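Local coordinates for protein aminofutalosine deaminase (PDB 7LKK) that deaminates aminofutalosine in the menaquinone pathway of Helicobacter pylori, as an iron-bound hydrolase of the amidohydrolase family with a TIM-barrel fold, at residues Asp261-Phe266 against Leu284-Ser289; Leu229-Asn234 against Trp238-Tyr243. All coordinates share one frame; numbering follows the deposited sequence.

Contact 1 (Asp261-Phe266 against Leu284-Ser289); sequences DYIDMF and LKRIKS
I263 and I287 meet between two helices of the TIM barrel, helix 259-264 and helix 281-291. The first leads into strand 269-275 and the second into strand 294-298, neighbouring parallel strands of the barrel wall. I263 gives the most surface. Its CG1 lies beside the backbone N (chi1 -67°), which leaves CG2 anti to that N, and both branches touch I287. CD1 of I263 comes to 3.7 Å from CG1 of I287, and CG2 of I263 sits 3.8 Å from CA of I287. The two side chains cross at about a right angle. Both also rest on F222 of strand 218-222, so the pair faces the barrel.

Beside this apolar patch R286 reaches across to D264. The R286 chain starts anti to its own N and bends at chi2 (83°). CG of R286 passes 4.0 Å from CG2 of I263. The guanidinium then grips the carboxylate side-on, with one nitrogen to each oxygen. The two planes are nearly coplanar, 18° apart, and both oxygens use their syn lone pairs. NE of R286 donates to OD1 of D264 at 3.2 Å, and NH2 of R286 donates almost straight to OD2 of D264 at 3.0 Å.

Contact 2 (Leu229-Asn234 against Trp238-Tyr243); sequences LEWVEN and WFENFY
An aromatic cluster of W231, F239 and Y243 joins helix 226-234 to the chain that follows it, near the inhibitor pocket. The side chain of F239 is about 8 Å from the bound methylthio-coformycin. W231 gives by far the most surface. Its CG is anti to the backbone N (chi1 -171°), and the indole reaches across to the segment 238-243.

CB of F239 sits over one face of the indole. It makes a CH-pi contact, 3.5 Å from the centroid of the five-membered ring of W231. The phenyl ring of F239 lies obliquely to the indole and stacks on Y197. The six-membered ring of W231 reaches the backbone of the next residue, with CZ3 of W231 3.6 Å from CA of E240.

In this TIM-barrel hydrolase, helix 226-234 follows strand 218-222, which carries the iron ligand H221. The chain then turns through a 3-10 segment, 238-240, into helix 242-247. Y243, at the start of that helix, comes back to the indole.

NE1 of W231 donates to OH of Y243 at 2.9 Å. The bond is bent, 132° at the hydrogen, and OH is tilted 32° out of the indole plane. The same hydroxyl is also hydrogen-bonded to the carbonyl O of Y197, so two polar partners hold it in a buried place. Beside this bond CE2 of Y243 touches CZ2 of W231 at 3.4 Å. The tyrosine and indole rings meet obliquely.

A water also bridges the two segments. It donates to OE2 of E230 at 3.0 Å and accepts from the backbone N of W238 at 2.9 Å.

Contact 2 comes first along the chain and closes before contact 1 opens. Helices 242-247 and 259-264 follow each other. The contacts do not touch: their nearest atoms are about 6 Å apart and their centres about 20 Å apart. Contact 1 joins two successive barrel helices and is partly buried, with an apolar pair beside a partly exposed salt bridge. Contact 2 lies farther out: its centre is about 27 Å from the chain centre, against about 20 Å for contact 1. Yet most of its touching residues are buried. It packs helix 226-234 against the 3-10 turn after it and the start of helix 242-247. Its chemistry is aromatic, with a neutral hydrogen bond and a water bridge in place of paired charges.

Contact 1 (Asp261-Phe266 against Leu284-Ser289)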
ATOM      1  N   ASP A 261     -21.188  18.983  21.251  1.00 24.80           N
ATOM      2  CA  ASP A 261     -20.712  20.271  21.748  1.00 26.31           C
ATOM      3  C   ASP A 261     -19.597  20.820  20.866  1.00 25.59           C
ATOM      4  O   ASP A 261     -19.542  22.026  20.596  1.00 27.06           O
ATOM      5  CB  ASP A 261     -20.235  20.124  23.192  1.00 25.17           C
ATOM      6  CG  ASP A 261     -19.945  21.455  23.854  1.00 25.84           C
ATOM      7  OD1 ASP A 261     -20.631  22.446  23.529  1.00 32.32           O
ATOM      8  OD2 ASP A 261     -19.034  21.509  24.704  1.00 32.98           O
ATOM      9  N   TYR A 262     -18.703  19.945  20.401  1.00 21.16           N
ATOM     10  CA  TYR A 262     -17.622  20.378  19.522  1.00 20.07           C
ATOM     11  C   TYR A 262     -18.139  20.678  18.121  1.00 22.46           C
ATOM     12  O   TYR A 262     -17.814  21.720  17.538  1.00 22.52           O
ATOM     13  CB  TYR A 262     -16.529  19.311  19.475  1.00 16.89           C
ATOM     14  CG  TYR A 262     -15.265  19.763  18.784  1.00 21.48           C
ATOM     15  CD1 TYR A 262     -14.339  20.560  19.444  1.00 17.99           C
ATOM     16  CD2 TYR A 262     -14.998  19.396  17.470  1.00 17.59           C
ATOM     17  CE1 TYR A 262     -13.181  20.977  18.818  1.00 20.20           C
ATOM     18  CE2 TYR A 262     -13.842  19.809  16.835  1.00 20.39           C
ATOM     19  CZ  TYR A 262     -12.936  20.599  17.514  1.00 20.33           C
ATOM     20  OH  TYR A 262     -11.785  21.015  16.887  1.00 20.69           O
ATOM     21  N   ILE A 263     -18.945  19.769  17.564  1.00 18.64           N
ATOM     22  CA  ILE A 263     -19.448  19.931  16.200  1.00 20.61           C
ATOM     23  C   ILE A 263     -20.236  21.228  16.064  1.00 21.46           C
ATOM     24  O   ILE A 263     -20.077  21.967  15.084  1.00 22.83           O
ATOM     25  CB  ILE A 263     -20.308  18.715  15.803  1.00 18.61           C
ATOM     26  CG1 ILE A 263     -19.452  17.452  15.703  1.00 20.82           C
ATOM     27  CG2 ILE A 263     -21.051  18.983  14.494  1.00 16.50           C
ATOM     28  CD1 ILE A 263     -20.262  16.172  15.738  1.00 19.59           C
ATOM     29  N   ASP A 264     -21.090  21.529  17.046  1.00 23.15           N
ATOM     30  CA  ASP A 264     -21.986  22.676  16.937  1.00 21.51           C
ATOM     31  C   ASP A 264     -21.243  24.001  16.833  1.00 23.82           C
ATOM     32  O   ASP A 264     -21.807  24.967  16.310  1.00 20.60           O
ATOM     33  CB  ASP A 264     -22.945  22.708  18.128  1.00 24.82           C
ATOM     34  CG  ASP A 264     -23.942  21.566  18.103  1.00 29.84           C
ATOM     35  OD1 ASP A 264     -23.941  20.794  17.119  1.00 29.79           O
ATOM     36  OD2 ASP A 264     -24.724  21.438  19.069  1.00 32.72           O
ATOM     37  N   MET A 265     -19.996  24.070  17.313  1.00 20.59           N
ATOM     38  CA  MET A 265     -19.210  25.292  17.162  1.00 20.65           C
ATOM     39  C   MET A 265     -19.064  25.693  15.701  1.00 20.13           C
ATOM     40  O   MET A 265     -18.977  26.887  15.392  1.00 18.21           O
ATOM     41  CB  MET A 265     -17.824  25.116  17.780  1.00 18.24           C
ATOM     42  CG  MET A 265     -17.788  25.074  19.293  1.00 21.43           C
ATOM     43  SD  MET A 265     -16.097  25.274  19.889  1.00 20.36           S
ATOM     44  CE  MET A 265     -15.271  23.970  18.978  1.00 23.82           C
ATOM     45  N   PHE A 266     -19.016  24.718  14.795  1.00 18.71           N
ATOM     46  CA  PHE A 266     -18.804  24.963  13.377  1.00 19.89           C
ATOM     47  C   PHE A 266     -20.111  25.074  12.601  1.00 19.93           C
ATOM     48  O   PHE A 266     -20.100  24.963  11.370  1.00 19.11           O
ATOM     49  CB  PHE A 266     -17.924  23.858  12.785  1.00 18.06           C
ATOM     50  CG  PHE A 266     -16.590  23.718  13.466  1.00 14.50           C
ATOM     51  CD1 PHE A 266     -15.484  24.405  12.996  1.00 15.06           C
ATOM     52  CD2 PHE A 266     -16.447  22.908  14.580  1.00 16.92           C
ATOM     53  CE1 PHE A 266     -14.257  24.285  13.623  1.00 16.84           C
ATOM     54  CE2 PHE A 266     -15.223  22.784  15.213  1.00 19.33           C
ATOM     55  CZ  PHE A 266     -14.127  23.471  14.732  1.00 17.21           C
ATOM     56  N   LEU A 284     -21.691  11.890  12.436  1.00 21.36           N
ATOM     57  CA  LEU A 284     -21.526  12.290  11.042  1.00 20.99           C
ATOM     58  C   LEU A 284     -22.770  13.005  10.526  1.00 21.62           C
ATOM     59  O   LEU A 284     -22.669  13.987   9.780  1.00 20.98           O
ATOM     60  CB  LEU A 284     -21.207  11.070  10.180  1.00 19.66           C
ATOM     61  CG  LEU A 284     -19.826  10.437  10.355  1.00 20.14           C
ATOM     62  CD1 LEU A 284     -19.631   9.305   9.354  1.00 21.67           C
ATOM     63  CD2 LEU A 284     -18.731  11.481  10.205  1.00 19.85           C
ATOM     64  N   LYS A 285     -23.953  12.521  10.908  1.00 20.42           N
ATOM     65  CA  LYS A 285     -25.186  13.199  10.519  1.00 21.55           C
ATOM     66  C   LYS A 285     -25.288  14.570  11.174  1.00 19.25           C
ATOM     67  O   LYS A 285     -25.779  15.524  10.558  1.00 22.56           O
ATOM     68  CB  LYS A 285     -26.393  12.336  10.882  1.00 23.23           C
ATOM     69  CG  LYS A 285     -26.587  11.130   9.978  1.00 20.38           C
ATOM     70  CD  LYS A 285     -27.847  10.369  10.352  1.00 21.78           C
ATOM     71  CE  LYS A 285     -29.017  10.791   9.478  1.00 26.78           C
ATOM     72  NZ  LYS A 285     -28.577  11.087   8.085  1.00 30.10           N
ATOM     73  N   ARG A 286     -24.827  14.685  12.422  1.00 23.89           N
ATOM     74  CA  ARG A 286     -24.798  15.982  13.090  1.00 23.74           C
ATOM     75  C   ARG A 286     -23.867  16.944  12.369  1.00 19.69           C
ATOM     76  O   ARG A 286     -24.189  18.126  12.205  1.00 23.86           O
ATOM     77  CB  ARG A 286     -24.365  15.809  14.546  1.00 23.19           C
ATOM     78  CG  ARG A 286     -24.463  17.077  15.380  1.00 28.46           C
ATOM     79  CD  ARG A 286     -25.874  17.283  15.902  1.00 27.25           C
ATOM     80  NE  ARG A 286     -25.929  18.283  16.966  1.00 30.04           N
ATOM     81  CZ  ARG A 286     -26.961  18.441  17.787  1.00 35.19           C
ATOM     82  NH1 ARG A 286     -28.028  17.661  17.669  1.00 40.96           N
ATOM     83  NH2 ARG A 286     -26.932  19.377  18.726  1.00 35.19           N
ATOM     84  N   ILE A 287     -22.703  16.455  11.938  1.00 21.41           N
ATOM     85  CA  ILE A 287     -21.776  17.282  11.170  1.00 20.81           C
ATOM     86  C   ILE A 287     -22.454  17.792   9.905  1.00 22.13           C
ATOM     87  O   ILE A 287     -22.388  18.984   9.577  1.00 20.10           O
ATOM     88  CB  ILE A 287     -20.501  16.486  10.837  1.00 20.75           C
ATOM     89  CG1 ILE A 287     -19.640  16.279  12.083  1.00 19.49           C
ATOM     90  CG2 ILE A 287     -19.697  17.185   9.764  1.00 21.36           C
ATOM     91  CD1 ILE A 287     -18.490  15.317  11.869  1.00 20.54           C
ATOM     92  N   LYS A 288     -23.127  16.892   9.185  1.00 21.75           N
ATOM     93  CA  LYS A 288     -23.773  17.260   7.928  1.00 23.45           C
ATOM     94  C   LYS A 288     -24.861  18.304   8.143  1.00 21.39           C
ATOM     95  O   LYS A 288     -24.927  19.306   7.422  1.00 22.37           O
ATOM     96  CB  LYS A 288     -24.347  16.008   7.264  1.00 20.64           C
ATOM     97  CG  LYS A 288     -25.423  16.281   6.226  1.00 28.37           C
ATOM     98  CD  LYS A 288     -24.874  16.175   4.815  1.00 32.84           C
ATOM     99  CE  LYS A 288     -26.003  16.050   3.804  1.00 29.95           C
ATOM    100  NZ  LYS A 288     -25.511  15.722   2.438  1.00 29.27           N
ATOM    101  N   SER A 289     -25.732  18.084   9.130  1.00 19.28           N
ATOM    102  CA  SER A 289     -26.878  18.966   9.321  1.00 22.97           C
ATOM    103  C   SER A 289     -26.493  20.293   9.967  1.00 26.82           C
ATOM    104  O   SER A 289     -27.108  21.321   9.665  1.00 29.39           O
ATOM    105  CB  SER A 289     -27.948  18.268  10.162  1.00 21.35           C
ATOM    106  OG  SER A 289     -27.474  17.985  11.465  1.00 32.20           O
TER

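Contact 2 (Leu229-Asn234 against Trp238-Tyr243)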
ATOM      1  N   LEU A 229     -12.193   9.577  21.548  1.00 20.97           N
ATOM      2  CA  LEU A 229     -13.619   9.307  21.701  1.00 18.61           C
ATOM      3  C   LEU A 229     -13.985   9.090  23.164  1.00 21.03           C
ATOM      4  O   LEU A 229     -14.996   9.618  23.643  1.00 24.94           O
ATOM      5  CB  LEU A 229     -14.019   8.095  20.860  1.00 19.50           C
ATOM      6  CG  LEU A 229     -15.483   7.661  20.949  1.00 20.77           C
ATOM      7  CD1 LEU A 229     -16.405   8.752  20.417  1.00 22.55           C
ATOM      8  CD2 LEU A 229     -15.704   6.354  20.195  1.00 21.11           C
ATOM      9  N   GLU A 230     -13.174   8.314  23.891  1.00 25.33           N
ATOM     10  CA  GLU A 230     -13.446   8.078  25.305  1.00 26.24           C
ATOM     11  C   GLU A 230     -13.298   9.358  26.115  1.00 24.84           C
ATOM     12  O   GLU A 230     -14.035   9.577  27.083  1.00 26.88           O
ATOM     13  CB  GLU A 230     -12.500   7.009  25.853  1.00 24.45           C
ATOM     14  CG  GLU A 230     -12.723   5.608  25.319  1.00 33.52           C
ATOM     15  CD  GLU A 230     -11.558   4.686  25.630  1.00 33.71           C
ATOM     16  OE1 GLU A 230     -11.528   3.559  25.098  1.00 43.44           O
ATOM     17  OE2 GLU A 230     -10.667   5.093  26.408  1.00 40.18           O
ATOM     18  N   TRP A 231     -12.346  10.212  25.734  1.00 22.71           N
ATOM     19  CA  TRP A 231     -12.178  11.492  26.411  1.00 24.03           C
ATOM     20  C   TRP A 231     -13.352  12.419  26.126  1.00 26.20           C
ATOM     21  O   TRP A 231     -13.942  12.993  27.049  1.00 28.24           O
ATOM     22  CB  TRP A 231     -10.862  12.139  25.979  1.00 22.01           C
ATOM     23  CG  TRP A 231     -10.482  13.357  26.775  1.00 25.16           C
ATOM     24  CD1 TRP A 231     -10.255  14.611  26.291  1.00 26.73           C
ATOM     25  CD2 TRP A 231     -10.273  13.429  28.191  1.00 25.38           C
ATOM     26  NE1 TRP A 231      -9.919  15.461  27.316  1.00 25.94           N
ATOM     27  CE2 TRP A 231      -9.923  14.760  28.493  1.00 24.23           C
ATOM     28  CE3 TRP A 231     -10.342  12.496  29.230  1.00 27.37           C
ATOM     29  CZ2 TRP A 231      -9.648  15.181  29.790  1.00 27.41           C
ATOM     30  CZ3 TRP A 231     -10.071  12.920  30.519  1.00 26.18           C
ATOM     31  CH2 TRP A 231      -9.726  14.250  30.787  1.00 25.68           C
ATOM     32  N   VAL A 232     -13.703  12.575  24.849  1.00 25.01           N
ATOM     33  CA  VAL A 232     -14.757  13.511  24.472  1.00 25.00           C
ATOM     34  C   VAL A 232     -16.092  13.087  25.070  1.00 25.74           C
ATOM     35  O   VAL A 232     -16.843  13.914  25.601  1.00 25.67           O
ATOM     36  CB  VAL A 232     -14.829  13.631  22.938  1.00 23.31           C
ATOM     37  CG1 VAL A 232     -16.131  14.289  22.506  1.00 29.09           C
ATOM     38  CG2 VAL A 232     -13.632  14.409  22.411  1.00 25.60           C
ATOM     39  N   GLU A 233     -16.399  11.790  25.018  1.00 23.10           N
ATOM     40  CA  GLU A 233     -17.721  11.334  25.431  1.00 24.30           C
ATOM     41  C   GLU A 233     -17.842  11.209  26.946  1.00 28.58           C
ATOM     42  O   GLU A 233     -18.871  11.591  27.516  1.00 28.69           O
ATOM     43  CB  GLU A 233     -18.049   9.998  24.760  1.00 30.90           C
ATOM     44  CG  GLU A 233     -18.465  10.118  23.298  1.00 25.21           C
ATOM     45  CD  GLU A 233     -19.507  11.199  23.063  1.00 32.83           C
ATOM     46  OE1 GLU A 233     -19.352  11.975  22.096  1.00 39.10           O
ATOM     47  OE2 GLU A 233     -20.489  11.268  23.834  1.00 39.02           O
ATOM     48  N   ASN A 234     -16.813  10.684  27.621  1.00 25.70           N
ATOM     49  CA  ASN A 234     -16.944  10.313  29.025  1.00 28.67           C
ATOM     50  C   ASN A 234     -15.814  10.821  29.916  1.00 31.74           C
ATOM     51  O   ASN A 234     -15.775  10.459  31.099  1.00 31.02           O
ATOM     52  CB  ASN A 234     -17.047   8.790  29.161  1.00 28.79           C
ATOM     53  CG  ASN A 234     -18.335   8.245  28.587  1.00 32.35           C
ATOM     54  OD1 ASN A 234     -19.398   8.377  29.188  1.00 36.58           O
ATOM     55  ND2 ASN A 234     -18.248   7.634  27.412  1.00 33.80           N
ATOM     56  N   TRP A 238      -6.966   7.484  28.183  1.00 22.53           N
ATOM     57  CA  TRP A 238      -5.571   7.917  28.179  1.00 26.14           C
ATOM     58  C   TRP A 238      -5.433   9.415  28.438  1.00 25.44           C
ATOM     59  O   TRP A 238      -4.477   9.854  29.087  1.00 26.69           O
ATOM     60  CB  TRP A 238      -4.930   7.538  26.844  1.00 25.80           C
ATOM     61  CG  TRP A 238      -3.490   7.914  26.710  1.00 23.31           C
ATOM     62  CD1 TRP A 238      -2.414   7.214  27.168  1.00 21.75           C
ATOM     63  CD2 TRP A 238      -2.966   9.075  26.053  1.00 22.61           C
ATOM     64  NE1 TRP A 238      -1.251   7.870  26.845  1.00 27.97           N
ATOM     65  CE2 TRP A 238      -1.562   9.014  26.158  1.00 21.50           C
ATOM     66  CE3 TRP A 238      -3.548  10.158  25.386  1.00 20.13           C
ATOM     67  CZ2 TRP A 238      -0.731   9.996  25.624  1.00 23.61           C
ATOM     68  CZ3 TRP A 238      -2.720  11.133  24.857  1.00 22.72           C
ATOM     69  CH2 TRP A 238      -1.328  11.047  24.980  1.00 19.67           C
ATOM     70  N   PHE A 239      -6.377  10.216  27.942  1.00 25.59           N
ATOM     71  CA  PHE A 239      -6.277  11.669  28.071  1.00 20.92           C
ATOM     72  C   PHE A 239      -6.486  12.166  29.500  1.00 23.25           C
ATOM     73  O   PHE A 239      -6.410  13.382  29.721  1.00 22.76           O
ATOM     74  CB  PHE A 239      -7.280  12.346  27.137  1.00 23.02           C
ATOM     75  CG  PHE A 239      -6.791  12.500  25.725  1.00 21.76           C
ATOM     76  CD1 PHE A 239      -5.920  13.522  25.388  1.00 23.00           C
ATOM     77  CD2 PHE A 239      -7.203  11.622  24.736  1.00 22.42           C
ATOM     78  CE1 PHE A 239      -5.468  13.665  24.089  1.00 21.30           C
ATOM     79  CE2 PHE A 239      -6.755  11.758  23.436  1.00 20.95           C
ATOM     80  CZ  PHE A 239      -5.886  12.780  23.113  1.00 23.88           C
ATOM     81  N   GLU A 240      -6.757  11.274  30.457  1.00 22.48           N
ATOM     82  CA  GLU A 240      -6.926  11.693  31.849  1.00 31.87           C
ATOM     83  C   GLU A 240      -5.694  12.425  32.368  1.00 28.86           C
ATOM     84  O   GLU A 240      -5.814  13.432  33.076  1.00 30.29           O
ATOM     85  CB  GLU A 240      -7.219  10.480  32.731  1.00 31.90           C
ATOM     86  CG  GLU A 240      -8.652   9.991  32.694  1.00 32.82           C
ATOM     87  CD  GLU A 240      -8.819   8.659  33.400  1.00 35.72           C
ATOM     88  OE1 GLU A 240      -7.945   8.310  34.222  1.00 39.37           O
ATOM     89  OE2 GLU A 240      -9.822   7.961  33.136  1.00 40.14           O
ATOM     90  N   ASN A 241      -4.505  11.932  32.033  1.00 29.61           N
ATOM     91  CA  ASN A 241      -3.253  12.502  32.509  1.00 27.24           C
ATOM     92  C   ASN A 241      -2.530  13.310  31.444  1.00 26.73           C
ATOM     93  O   ASN A 241      -1.415  13.773  31.692  1.00 24.00           O
ATOM     94  CB  ASN A 241      -2.330  11.389  33.020  1.00 34.34           C
ATOM     95  CG  ASN A 241      -2.997  10.504  34.052  1.00 33.41           C
ATOM     96  OD1 ASN A 241      -3.230   9.319  33.811  1.00 42.26           O
ATOM     97  ND2 ASN A 241      -3.302  11.071  35.211  1.00 30.55           N
ATOM     98  N   PHE A 242      -3.144  13.492  30.271  1.00 23.75           N
ATOM     99  CA  PHE A 242      -2.463  14.129  29.147  1.00 23.88           C
ATOM    100  C   PHE A 242      -2.074  15.570  29.466  1.00 25.99           C
ATOM    101  O   PHE A 242      -0.986  16.024  29.095  1.00 27.52           O
ATOM    102  CB  PHE A 242      -3.365  14.070  27.910  1.00 25.58           C
ATOM    103  CG  PHE A 242      -2.937  14.978  26.788  1.00 25.84           C
ATOM    104  CD1 PHE A 242      -1.928  14.599  25.918  1.00 26.16           C
ATOM    105  CD2 PHE A 242      -3.562  16.201  26.590  1.00 25.72           C
ATOM    106  CE1 PHE A 242      -1.542  15.429  24.880  1.00 22.89           C
ATOM    107  CE2 PHE A 242      -3.177  17.034  25.555  1.00 21.27           C
ATOM    108  CZ  PHE A 242      -2.165  16.646  24.698  1.00 23.99           C
ATOM    109  N   TYR A 243      -2.951  16.303  30.147  1.00 18.63           N
ATOM    110  CA  TYR A 243      -2.720  17.729  30.351  1.00 22.73           C
ATOM    111  C   TYR A 243      -1.663  17.977  31.422  1.00 24.03           C
ATOM    112  O   TYR A 243      -0.841  18.890  31.283  1.00 25.62           O
ATOM    113  CB  TYR A 243      -4.042  18.418  30.689  1.00 25.61           C
ATOM    114  CG  TYR A 243      -5.087  18.187  29.615  1.00 23.77           C
ATOM    115  CD1 TYR A 243      -5.229  19.071  28.552  1.00 27.02           C
ATOM    116  CD2 TYR A 243      -5.903  17.063  29.644  1.00 25.21           C
ATOM    117  CE1 TYR A 243      -6.173  18.850  27.559  1.00 22.14           C
ATOM    118  CE2 TYR A 243      -6.843  16.833  28.658  1.00 24.48           C
ATOM    119  CZ  TYR A 243      -6.976  17.726  27.618  1.00 22.78           C
ATOM    120  OH  TYR A 243      -7.920  17.487  26.639  1.00 24.23           O
TER
HETATM  121  O   HOH W   1      -7.686   5.469  26.289  1.00 24.28           O